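Local coordinates for thiamine pyrophosphokinase (Bacillus subtilis, PDB 3LM8), which catalyses the ATP-dependent pyrophosphorylation of thiamine to thiamine diphosphate, releasing AMP, and serves in thiamine salvage, at residues L82-D87 with N113-K119; L27-D32 with I43-F49; K2-A8 with P94-F100. The protein carries 1 engineered substitution. All coordinates share one frame; numbering follows the deposited sequence.

Contact 1. Residues L82-D87 with N113-K119; sequences LDLALD and NIQLLYK
Leu-82, Leu-86 and Leu-116 make the apolar part of a helix-helix contact in the alpha/beta catalytic domain, between two helices that are separated in the chain by a single strand, 96-100. The local axes differ in direction by 22° and approach to 10.8 Å, which means that the helices run side by side in the same sense and meet through side chains, without any hydrogen bond between their backbones. Asp-83 and Leu-116 mark the level of closest backbone approach, with their CA atoms 6.9 Å apart. Leu-116 reaches across between three residues of the other helix. CD1 of Leu-82 comes up against CG of Leu-116 at 3.6 Å, while the same methyl meets the amide oxygen OD1 of Asn-113 at 3.4 Å, the two side chains crossing at about a right angle. On the next turn CD2 of Leu-86 lies 4.1 Å from CB of Leu-116, and one methyl of Leu-116, CD1, rests 3.7 Å from OD1 of Asp-83. The polar flank is formed by Lys-119. With CG anti to the backbone N (chi1 -167°) and the rest of the chain extended, it spans the gap and brings NZ to OD1 of Asp-87, modelled at 2.5 Å, on the syn lone pair. A second, long salt bridge of 3.7 Å links NZ to OD1 of Asp-83, so one ammonium joins carboxylates a helical turn apart; the lysine is poorly ordered, so the short modelled distance carries little weight. Gln-79 bonds to the other oxygens of both aspartates, weakly to that of Asp-87. Beyond the interface, Ala-85 packs on strand 26-31, whereas Leu-117 rests on strands 126-131 and 134-139, so the pair spans the sheet from strand 26-31 to strand 134-139, with strands 3-7 and 96-100 between.

Contact 2. Residues L27-D32 with I43-F49; sequences LWIGVD and IIPVEAF
A chi1 of -64° in Trp-28 sets its CG anti to the carbonyl carbon and stands the indole beside Ile-43, whose chi1 of -49° leaves CG2 anti to the backbone N and over the ring, while the extended CG1 arm carries CD1 to the same face. CG2 of Ile-43 sits 3.5 Å from the centroid of the five-membered ring of Trp-28 and only 15° off its normal, a CH-pi contact. CD1 of Ile-43 covers the six-membered ring nearer its rim, 3.6 Å from CZ2 of Trp-28. The backbone of the two segments then closes a beta-alpha-beta unit: strand 26-31, helix 33-41 and strand 47-49 follow one another, and the two strands lie as parallel neighbours. Gly-30 supplies two of the bonds that show this, its N reaching O of Glu-47 at 3.3 Å and its O accepting from N of Phe-49 at 2.8 Å. N of Val-46 bonds to O of Trp-28 at 2.8 Å, and Pro-45 packs its CB against the backbone of Ile-29 and Gly-30. CG2 of Val-46 meets CG2 of Ile-29 at 3.6 Å. Phe-49 packs its CB against CG2 of Val-31, and its ring makes an edge-to-face contact with Trp-88 of helix 81-92. At the C-terminal end of strand 26-31, N of Asp-32 bonds to O of Phe-49 at 3.1 Å, while the Asp-32 side chain lies about 6 Å from a bound magnesium ion.

Contact 3. Residues K2-A8 with P94-F100; sequences KTINIVA and PDIIQIF
The amides of Asn-5 and Gln-98 lie side by side and point the same way, their planes turned 50° apart, and the Phe-100 ring presents its edge to Asn-5 and meets Tyr-21 edge-to-face. NE2 of Gln-98 donates to OD1 of Asn-5 at 3.2 Å; the acceptor is in the plane of the Gln-98 amide, but the donor is tilted 32° from the carbonyl plane of Asn-5. OE1 of Gln-98 is held separately by Arg-128. At the rim of the Phe-100 ring, CE2 lies 3.9 Å from CB of Asn-5, and CD2 is 3.5 Å from O of Ile-6. The planes of the Asn-5 amide and this ring are 66° apart, so the two groups are steeply inclined and not stacked in parallel. The backbones pair in parallel: Ile-4 and Ile-6 each both donate and accept, as in Ile-4 N to Ile-96 O at 3.0 Å and Phe-100 N to Ile-6 O at 2.7 Å. The opposite face is apolar, with CD1 of Ile-6 4.0 Å from CG2 of Ile-97 and CD1 of Ile-4 3.7 Å from CG of Pro-94. At the start of the pair, OD2 of Asp-95 receives N of Lys-2 at 2.7 Å from above its carboxylate plane. Strand 3-7 is flanked on its other edge by strand 26-31 and strand 96-100 by strand 126-131, while helix 81-92 packs over Ile-4 and Ile-97.

Overall arrangement
From the N terminus, strand 3-7 comes first and pairs with strand 96-100, so contact 3 closes a loop of 85 residues within the parallel part of the sheet. Contact 2 is nested within that loop, completing its own short crossover before contact 1 opens. Contact 1 closes a loop of 25 residues that contains strand 96-100, and so crosses contact 3: helix 81-92 precedes strand 96-100 and helix 107-122 follows it. The sheet unites contacts 2 and 3 directly, since N of Leu-27 lies 2.8 Å from O of Thr-3, a probable hydrogen bond. Helix 81-92 joins all three, packing Leu-82 and Leu-86 on Ile-6, Ile-97 and Ile-99, and Ala-85 on Val-31 and Phe-49.

Contact 1. Residues L82-D87 with N113-K119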
loop_
_atom_site.group_PDB
_atom_site.type_symbol
_atom_site.label_atom_id
_atom_site.label_comp_id
_atom_site.label_asym_id
_atom_site.label_seq_id
_atom_site.Cartn_x
_atom_site.Cartn_y
_atom_site.Cartn_z
ATOM N N LEU A 82 11.922 -0.542 4.102
ATOM C CA LEU A 82 10.721 -0.850 3.346
ATOM C C LEU A 82 11.087 -0.925 1.864
ATOM O O LEU A 82 10.778 -1.903 1.179
ATOM C CB LEU A 82 9.671 0.243 3.608
ATOM C CG LEU A 82 8.225 0.160 3.091
ATOM C CD1 LEU A 82 8.089 0.900 1.774
ATOM C CD2 LEU A 82 7.806 -1.302 2.961
ATOM N N ASP A 83 11.768 0.106 1.382
ATOM C CA ASP A 83 12.181 0.163 -0.008
ATOM C C ASP A 83 12.935 -1.095 -0.416
ATOM O O ASP A 83 12.785 -1.585 -1.537
ATOM C CB ASP A 83 13.050 1.396 -0.236
ATOM C CG ASP A 83 13.694 1.411 -1.605
ATOM O OD1 ASP A 83 12.983 1.222 -2.616
ATOM O OD2 ASP A 83 14.921 1.619 -1.664
ATOM N N LEU A 84 13.740 -1.619 0.503
ATOM C CA LEU A 84 14.521 -2.821 0.235
ATOM C C LEU A 84 13.653 -4.069 0.206
ATOM O O LEU A 84 13.863 -4.961 -0.619
ATOM C CB LEU A 84 15.620 -2.990 1.289
ATOM C CG LEU A 84 16.345 -4.343 1.274
ATOM C CD1 LEU A 84 16.773 -4.703 -0.152
ATOM C CD2 LEU A 84 17.550 -4.281 2.207
ATOM N N ALA A 85 12.689 -4.122 1.119
ATOM C CA ALA A 85 11.769 -5.249 1.221
ATOM C C ALA A 85 10.928 -5.374 -0.046
ATOM O O ALA A 85 10.570 -6.480 -0.461
ATOM C CB ALA A 85 10.866 -5.064 2.428
ATOM N N LEU A 86 10.621 -4.235 -0.662
ATOM C CA LEU A 86 9.821 -4.227 -1.877
ATOM C C LEU A 86 10.536 -4.885 -3.061
ATOM O O LEU A 86 9.905 -5.592 -3.848
ATOM C CB LEU A 86 9.414 -2.801 -2.232
ATOM C CG LEU A 86 8.347 -2.698 -3.325
ATOM C CD1 LEU A 86 7.101 -3.492 -2.918
ATOM C CD2 LEU A 86 8.019 -1.222 -3.567
ATOM N N ASP A 87 11.843 -4.663 -3.189
ATOM C CA ASP A 87 12.611 -5.287 -4.269
ATOM C C ASP A 87 12.549 -6.806 -4.135
ATOM O O ASP A 87 12.400 -7.528 -5.116
ATOM C CB ASP A 87 14.083 -4.860 -4.225
ATOM C CG ASP A 87 14.298 -3.431 -4.674
ATOM O OD1 ASP A 87 13.551 -2.962 -5.552
ATOM O OD2 ASP A 87 15.230 -2.781 -4.160
ATOM N N ASN A 113 6.649 6.240 1.126
ATOM C CA ASN A 113 5.911 5.050 0.710
ATOM C C ASN A 113 5.144 5.266 -0.600
ATOM O O ASN A 113 5.096 4.380 -1.455
ATOM C CB ASN A 113 4.995 4.587 1.848
ATOM C CG ASN A 113 5.761 4.387 3.158
ATOM O OD1 ASN A 113 6.793 3.721 3.187
ATOM N ND2 ASN A 113 5.258 4.966 4.243
ATOM N N ILE A 114 4.573 6.456 -0.761
ATOM C CA ILE A 114 3.838 6.803 -1.975
ATOM C C ILE A 114 4.723 6.677 -3.218
ATOM O O ILE A 114 4.302 6.143 -4.246
ATOM C CB ILE A 114 3.298 8.231 -1.880
ATOM C CG1 ILE A 114 2.030 8.234 -1.027
ATOM C CG2 ILE A 114 3.052 8.802 -3.281
ATOM C CD1 ILE A 114 0.873 7.497 -1.670
ATOM N N GLN A 115 5.952 7.166 -3.126
ATOM C CA GLN A 115 6.871 7.074 -4.251
ATOM C C GLN A 115 7.116 5.604 -4.574
ATOM O O GLN A 115 7.307 5.240 -5.733
ATOM C CB GLN A 115 8.200 7.741 -3.915
ATOM C CG GLN A 115 8.078 9.169 -3.403
ATOM C CD GLN A 115 7.575 10.138 -4.457
ATOM O OE1 GLN A 115 6.405 10.528 -4.451
ATOM N NE2 GLN A 115 8.465 10.532 -5.372
ATOM N N LEU A 116 7.117 4.760 -3.546
ATOM C CA LEU A 116 7.336 3.327 -3.731
ATOM C C LEU A 116 6.373 2.750 -4.766
ATOM O O LEU A 116 6.741 1.862 -5.532
ATOM C CB LEU A 116 7.153 2.572 -2.401
ATOM C CG LEU A 116 8.205 2.703 -1.285
ATOM C CD1 LEU A 116 9.542 2.206 -1.780
ATOM C CD2 LEU A 116 8.336 4.140 -0.850
ATOM N N LEU A 117 5.140 3.247 -4.776
ATOM C CA LEU A 117 4.133 2.767 -5.716
ATOM C C LEU A 117 4.545 2.986 -7.177
ATOM O O LEU A 117 4.105 2.262 -8.087
ATOM C CB LEU A 117 2.817 3.486 -5.456
ATOM C CG LEU A 117 2.173 3.217 -4.105
ATOM C CD1 LEU A 117 1.090 4.258 -3.836
ATOM C CD2 LEU A 117 1.612 1.810 -4.101
ATOM N N TYR A 118 5.378 4.002 -7.385
ATOM C CA TYR A 118 5.863 4.353 -8.707
ATOM C C TYR A 118 6.688 3.207 -9.261
ATOM O O TYR A 118 6.600 2.879 -10.440
ATOM C CB TYR A 118 6.718 5.624 -8.642
ATOM C CG TYR A 118 7.090 6.151 -10.007
ATOM C CD1 TYR A 118 6.113 6.641 -10.867
ATOM C CD2 TYR A 118 8.404 6.089 -10.471
ATOM C CE1 TYR A 118 6.430 7.043 -12.157
ATOM C CE2 TYR A 118 8.731 6.491 -11.769
ATOM C CZ TYR A 118 7.733 6.962 -12.605
ATOM O OH TYR A 118 8.017 7.319 -13.901
ATOM N N LYS A 119 7.484 2.597 -8.391
ATOM C CA LYS A 119 8.344 1.478 -8.758
ATOM C C LYS A 119 7.503 0.272 -9.167
ATOM O O LYS A 119 7.982 -0.634 -9.841
ATOM C CB LYS A 119 9.233 1.116 -7.566
ATOM C CG LYS A 119 10.385 0.177 -7.866
ATOM C CD LYS A 119 11.279 0.049 -6.642
ATOM C CE LYS A 119 12.635 -0.546 -6.983
ATOM N NZ LYS A 119 13.568 -0.460 -5.822
#

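Contact 2. Residues L27-D32 with I43-F49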
loop_
_atom_site.group_PDB
_atom_site.type_symbol
_atom_site.label_atom_id
_atom_site.label_comp_id
_atom_site.label_asym_id
_atom_site.label_seq_id
_atom_site.Cartn_x
_atom_site.Cartn_y
_atom_site.Cartn_z
ATOM N N LEU A 27 2.215 -14.735 1.748
ATOM C CA LEU A 27 3.424 -14.768 2.574
ATOM C C LEU A 27 3.569 -13.414 3.249
ATOM O O LEU A 27 3.171 -12.375 2.693
ATOM C CB LEU A 27 4.667 -14.989 1.720
ATOM C CG LEU A 27 4.701 -16.273 0.904
ATOM C CD1 LEU A 27 5.580 -16.077 -0.332
ATOM C CD2 LEU A 27 5.189 -17.419 1.791
ATOM N N TRP A 28 4.152 -13.421 4.439
ATOM C CA TRP A 28 4.367 -12.184 5.172
ATOM C C TRP A 28 5.843 -11.878 5.412
ATOM O O TRP A 28 6.680 -12.778 5.513
ATOM C CB TRP A 28 3.662 -12.228 6.522
ATOM C CG TRP A 28 2.175 -12.308 6.472
ATOM C CD1 TRP A 28 1.425 -13.439 6.409
ATOM C CD2 TRP A 28 1.250 -11.217 6.619
ATOM N NE1 TRP A 28 0.087 -13.130 6.530
ATOM C CE2 TRP A 28 -0.048 -11.773 6.658
ATOM C CE3 TRP A 28 1.392 -9.827 6.729
ATOM C CZ2 TRP A 28 -1.198 -10.988 6.806
ATOM C CZ3 TRP A 28 0.248 -9.049 6.877
ATOM C CH2 TRP A 28 -1.029 -9.633 6.915
ATOM N N ILE A 29 6.159 -10.592 5.496
ATOM C CA ILE A 29 7.521 -10.163 5.770
ATOM C C ILE A 29 7.412 -8.933 6.646
ATOM O O ILE A 29 6.502 -8.126 6.466
ATOM C CB ILE A 29 8.311 -9.808 4.485
ATOM C CG1 ILE A 29 7.528 -8.810 3.639
ATOM C CG2 ILE A 29 8.609 -11.062 3.696
ATOM C CD1 ILE A 29 8.307 -8.306 2.436
ATOM N N GLY A 30 8.324 -8.813 7.608
ATOM C CA GLY A 30 8.316 -7.679 8.508
ATOM C C GLY A 30 9.447 -6.715 8.227
ATOM O O GLY A 30 10.558 -7.125 7.882
ATOM N N VAL A 31 9.156 -5.427 8.375
ATOM C CA VAL A 31 10.130 -4.365 8.139
ATOM C C VAL A 31 10.137 -3.483 9.376
ATOM O O VAL A 31 9.098 -2.997 9.795
ATOM C CB VAL A 31 9.738 -3.516 6.881
ATOM C CG1 VAL A 31 10.467 -2.189 6.885
ATOM C CG2 VAL A 31 10.058 -4.293 5.593
ATOM N N ASP A 32 11.308 -3.297 9.971
ATOM C CA ASP A 32 11.430 -2.469 11.167
ATOM C C ASP A 32 10.486 -2.975 12.246
ATOM O O ASP A 32 10.210 -4.165 12.307
ATOM C CB ASP A 32 11.102 -1.014 10.827
ATOM C CG ASP A 32 11.350 -0.064 11.995
ATOM O OD1 ASP A 32 12.456 -0.119 12.585
ATOM O OD2 ASP A 32 10.442 0.739 12.314
ATOM N N ILE A 43 1.248 -13.514 13.533
ATOM C CA ILE A 43 1.790 -13.856 12.231
ATOM C C ILE A 43 3.304 -13.800 12.329
ATOM O O ILE A 43 3.860 -12.876 12.919
ATOM C CB ILE A 43 1.352 -12.852 11.158
ATOM C CG1 ILE A 43 -0.158 -12.642 11.231
ATOM C CG2 ILE A 43 1.767 -13.360 9.772
ATOM C CD1 ILE A 43 -0.638 -11.485 10.375
ATOM N N ILE A 44 3.956 -14.805 11.754
ATOM C CA ILE A 44 5.408 -14.890 11.740
ATOM C C ILE A 44 5.884 -14.553 10.321
ATOM O O ILE A 44 5.401 -15.109 9.340
ATOM C CB ILE A 44 5.895 -16.319 12.098
ATOM C CG1 ILE A 44 5.342 -16.744 13.463
ATOM C CG2 ILE A 44 7.420 -16.357 12.102
ATOM C CD1 ILE A 44 5.993 -16.058 14.654
ATOM N N PRO A 45 6.836 -13.627 10.200
ATOM C CA PRO A 45 7.362 -13.233 8.890
ATOM C C PRO A 45 8.236 -14.359 8.322
ATOM O O PRO A 45 8.820 -15.122 9.088
ATOM C CB PRO A 45 8.195 -11.989 9.207
ATOM C CG PRO A 45 7.699 -11.543 10.591
ATOM C CD PRO A 45 7.415 -12.817 11.288
ATOM N N VAL A 46 8.328 -14.472 6.996
ATOM C CA VAL A 46 9.179 -15.500 6.404
ATOM C C VAL A 46 10.566 -14.885 6.407
ATOM O O VAL A 46 11.566 -15.557 6.661
ATOM C CB VAL A 46 8.775 -15.854 4.944
ATOM C CG1 VAL A 46 7.320 -16.319 4.893
ATOM C CG2 VAL A 46 8.967 -14.661 4.041
ATOM N N GLU A 47 10.609 -13.586 6.131
ATOM C CA GLU A 47 11.855 -12.832 6.118
ATOM C C GLU A 47 11.570 -11.548 6.899
ATOM O O GLU A 47 10.424 -11.268 7.246
ATOM C CB GLU A 47 12.278 -12.463 4.685
ATOM C CG GLU A 47 12.142 -13.563 3.633
ATOM C CD GLU A 47 13.198 -14.670 3.719
ATOM O OE1 GLU A 47 13.110 -15.616 2.895
ATOM O OE2 GLU A 47 14.103 -14.600 4.589
ATOM N N ALA A 48 12.615 -10.778 7.173
ATOM C CA ALA A 48 12.487 -9.516 7.889
ATOM C C ALA A 48 13.598 -8.597 7.400
ATOM O O ALA A 48 14.740 -9.024 7.237
ATOM C CB ALA A 48 12.603 -9.741 9.407
ATOM N N PHE A 49 13.253 -7.338 7.156
ATOM C CA PHE A 49 14.217 -6.355 6.670
ATOM C C PHE A 49 14.418 -5.175 7.627
ATOM O O PHE A 49 13.483 -4.728 8.299
ATOM C CB PHE A 49 13.776 -5.817 5.308
ATOM C CG PHE A 49 13.671 -6.864 4.245
ATOM C CD1 PHE A 49 12.689 -7.843 4.306
ATOM C CD2 PHE A 49 14.541 -6.852 3.154
ATOM C CE1 PHE A 49 12.568 -8.797 3.294
ATOM C CE2 PHE A 49 14.429 -7.808 2.128
ATOM C CZ PHE A 49 13.442 -8.777 2.200
#

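Contact 3. Residues K2-A8 with P94-F100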
loop_
_atom_site.group_PDB
_atom_site.type_symbol
_atom_site.label_atom_id
_atom_site.label_comp_id
_atom_site.label_asym_id
_atom_site.label_seq_id
_atom_site.Cartn_x
_atom_site.Cartn_y
_atom_site.Cartn_z
ATOM N N LYS A 2 -0.009 -15.580 -6.250
ATOM C CA LYS A 2 0.244 -15.545 -4.788
ATOM C C LYS A 2 0.281 -14.099 -4.297
ATOM O O LYS A 2 0.360 -13.153 -5.097
ATOM C CB LYS A 2 1.567 -16.247 -4.477
ATOM C CG LYS A 2 1.640 -17.676 -5.007
ATOM C CD LYS A 2 3.043 -18.244 -4.865
ATOM C CE LYS A 2 3.184 -19.605 -5.542
ATOM N NZ LYS A 2 4.600 -20.089 -5.501
ATOM N N THR A 3 0.214 -13.927 -2.981
ATOM C CA THR A 3 0.229 -12.596 -2.387
ATOM C C THR A 3 1.355 -12.382 -1.391
ATOM O O THR A 3 1.728 -13.292 -0.648
ATOM C CB THR A 3 -1.081 -12.314 -1.639
ATOM O OG1 THR A 3 -2.167 -12.302 -2.567
ATOM C CG2 THR A 3 -1.012 -10.965 -0.919
ATOM N N ILE A 4 1.897 -11.175 -1.372
ATOM C CA ILE A 4 2.935 -10.860 -0.408
ATOM C C ILE A 4 2.478 -9.647 0.400
ATOM O O ILE A 4 2.057 -8.643 -0.176
ATOM C CB ILE A 4 4.272 -10.574 -1.093
ATOM C CG1 ILE A 4 4.724 -11.818 -1.843
ATOM C CG2 ILE A 4 5.342 -10.209 -0.047
ATOM C CD1 ILE A 4 6.056 -11.660 -2.518
ATOM N N ASN A 5 2.512 -9.766 1.728
ATOM C CA ASN A 5 2.121 -8.664 2.605
ATOM C C ASN A 5 3.317 -8.219 3.423
ATOM O O ASN A 5 3.956 -9.028 4.110
ATOM C CB ASN A 5 1.018 -9.064 3.580
ATOM C CG ASN A 5 -0.278 -9.368 2.900
ATOM O OD1 ASN A 5 -0.431 -9.165 1.693
ATOM N ND2 ASN A 5 -1.232 -9.863 3.673
ATOM N N ILE A 6 3.592 -6.920 3.358
ATOM C CA ILE A 6 4.704 -6.311 4.065
ATOM C C ILE A 6 4.157 -5.376 5.131
ATOM O O ILE A 6 3.287 -4.540 4.852
ATOM C CB ILE A 6 5.547 -5.465 3.113
ATOM C CG1 ILE A 6 5.895 -6.269 1.857
ATOM C CG2 ILE A 6 6.771 -4.968 3.828
ATOM C CD1 ILE A 6 6.626 -5.465 0.780
ATOM N N VAL A 7 4.666 -5.507 6.350
ATOM C CA VAL A 7 4.235 -4.640 7.442
ATOM C C VAL A 7 5.421 -3.775 7.869
ATOM O O VAL A 7 6.355 -4.254 8.513
ATOM C CB VAL A 7 3.722 -5.474 8.638
ATOM C CG1 VAL A 7 3.348 -4.568 9.818
ATOM C CG2 VAL A 7 2.520 -6.282 8.196
ATOM N N ALA A 8 5.385 -2.503 7.474
ATOM C CA ALA A 8 6.443 -1.555 7.807
ATOM C C ALA A 8 6.295 -1.180 9.271
ATOM O O ALA A 8 5.302 -1.537 9.895
ATOM C CB ALA A 8 6.337 -0.316 6.928
ATOM N N PRO A 94 4.665 -11.702 -7.298
ATOM C CA PRO A 94 3.385 -12.191 -6.788
ATOM C C PRO A 94 2.353 -11.356 -7.535
ATOM O O PRO A 94 2.696 -10.305 -8.078
ATOM C CB PRO A 94 3.459 -11.833 -5.313
ATOM C CG PRO A 94 4.089 -10.478 -5.378
ATOM C CD PRO A 94 5.198 -10.641 -6.424
ATOM N N ASP A 95 1.104 -11.796 -7.571
ATOM C CA ASP A 95 0.082 -11.034 -8.278
ATOM C C ASP A 95 -0.237 -9.743 -7.538
ATOM O O ASP A 95 -0.653 -8.749 -8.132
ATOM C CB ASP A 95 -1.200 -11.858 -8.410
ATOM C CG ASP A 95 -0.941 -13.273 -8.886
ATOM O OD1 ASP A 95 -0.393 -13.443 -10.000
ATOM O OD2 ASP A 95 -1.292 -14.212 -8.139
ATOM N N ILE A 96 -0.024 -9.762 -6.227
ATOM C CA ILE A 96 -0.347 -8.612 -5.405
ATOM C C ILE A 96 0.586 -8.404 -4.226
ATOM O O ILE A 96 0.950 -9.347 -3.534
ATOM C CB ILE A 96 -1.774 -8.752 -4.826
ATOM C CG1 ILE A 96 -2.758 -9.100 -5.945
ATOM C CG2 ILE A 96 -2.191 -7.465 -4.157
ATOM C CD1 ILE A 96 -4.143 -9.478 -5.469
ATOM N N ILE A 97 0.975 -7.156 -4.008
ATOM C CA ILE A 97 1.789 -6.823 -2.860
ATOM C C ILE A 97 0.899 -5.883 -2.063
ATOM O O ILE A 97 0.276 -4.990 -2.636
ATOM C CB ILE A 97 3.092 -6.079 -3.237
ATOM C CG1 ILE A 97 4.040 -7.020 -3.983
ATOM C CG2 ILE A 97 3.777 -5.590 -1.976
ATOM C CD1 ILE A 97 5.263 -6.343 -4.527
ATOM N N GLN A 98 0.811 -6.107 -0.757
ATOM C CA GLN A 98 0.016 -5.253 0.112
ATOM C C GLN A 98 0.892 -4.823 1.274
ATOM O O GLN A 98 1.482 -5.655 1.962
ATOM C CB GLN A 98 -1.236 -5.992 0.594
ATOM C CG GLN A 98 -2.316 -6.072 -0.484
ATOM C CD GLN A 98 -3.524 -6.897 -0.068
ATOM O OE1 GLN A 98 -4.677 -6.523 -0.346
ATOM N NE2 GLN A 98 -3.270 -8.035 0.588
ATOM N N ILE A 99 0.983 -3.514 1.482
ATOM C CA ILE A 99 1.829 -2.966 2.533
ATOM C C ILE A 99 1.053 -2.257 3.629
ATOM O O ILE A 99 0.145 -1.462 3.356
ATOM C CB ILE A 99 2.852 -1.971 1.947
ATOM C CG1 ILE A 99 3.539 -2.587 0.717
ATOM C CG2 ILE A 99 3.873 -1.612 3.013
ATOM C CD1 ILE A 99 4.429 -1.640 -0.070
ATOM N N PHE A 100 1.438 -2.534 4.872
ATOM C CA PHE A 100 0.794 -1.940 6.040
ATOM C C PHE A 100 1.826 -1.178 6.875
ATOM O O PHE A 100 3.034 -1.305 6.639
ATOM C CB PHE A 100 0.150 -3.044 6.883
ATOM C CG PHE A 100 -0.736 -3.955 6.096
ATOM C CD1 PHE A 100 -2.117 -3.785 6.106
ATOM C CD2 PHE A 100 -0.186 -4.978 5.317
ATOM C CE1 PHE A 100 -2.948 -4.623 5.353
ATOM C CE2 PHE A 100 -1.002 -5.822 4.560
ATOM C CZ PHE A 100 -2.390 -5.642 4.579
#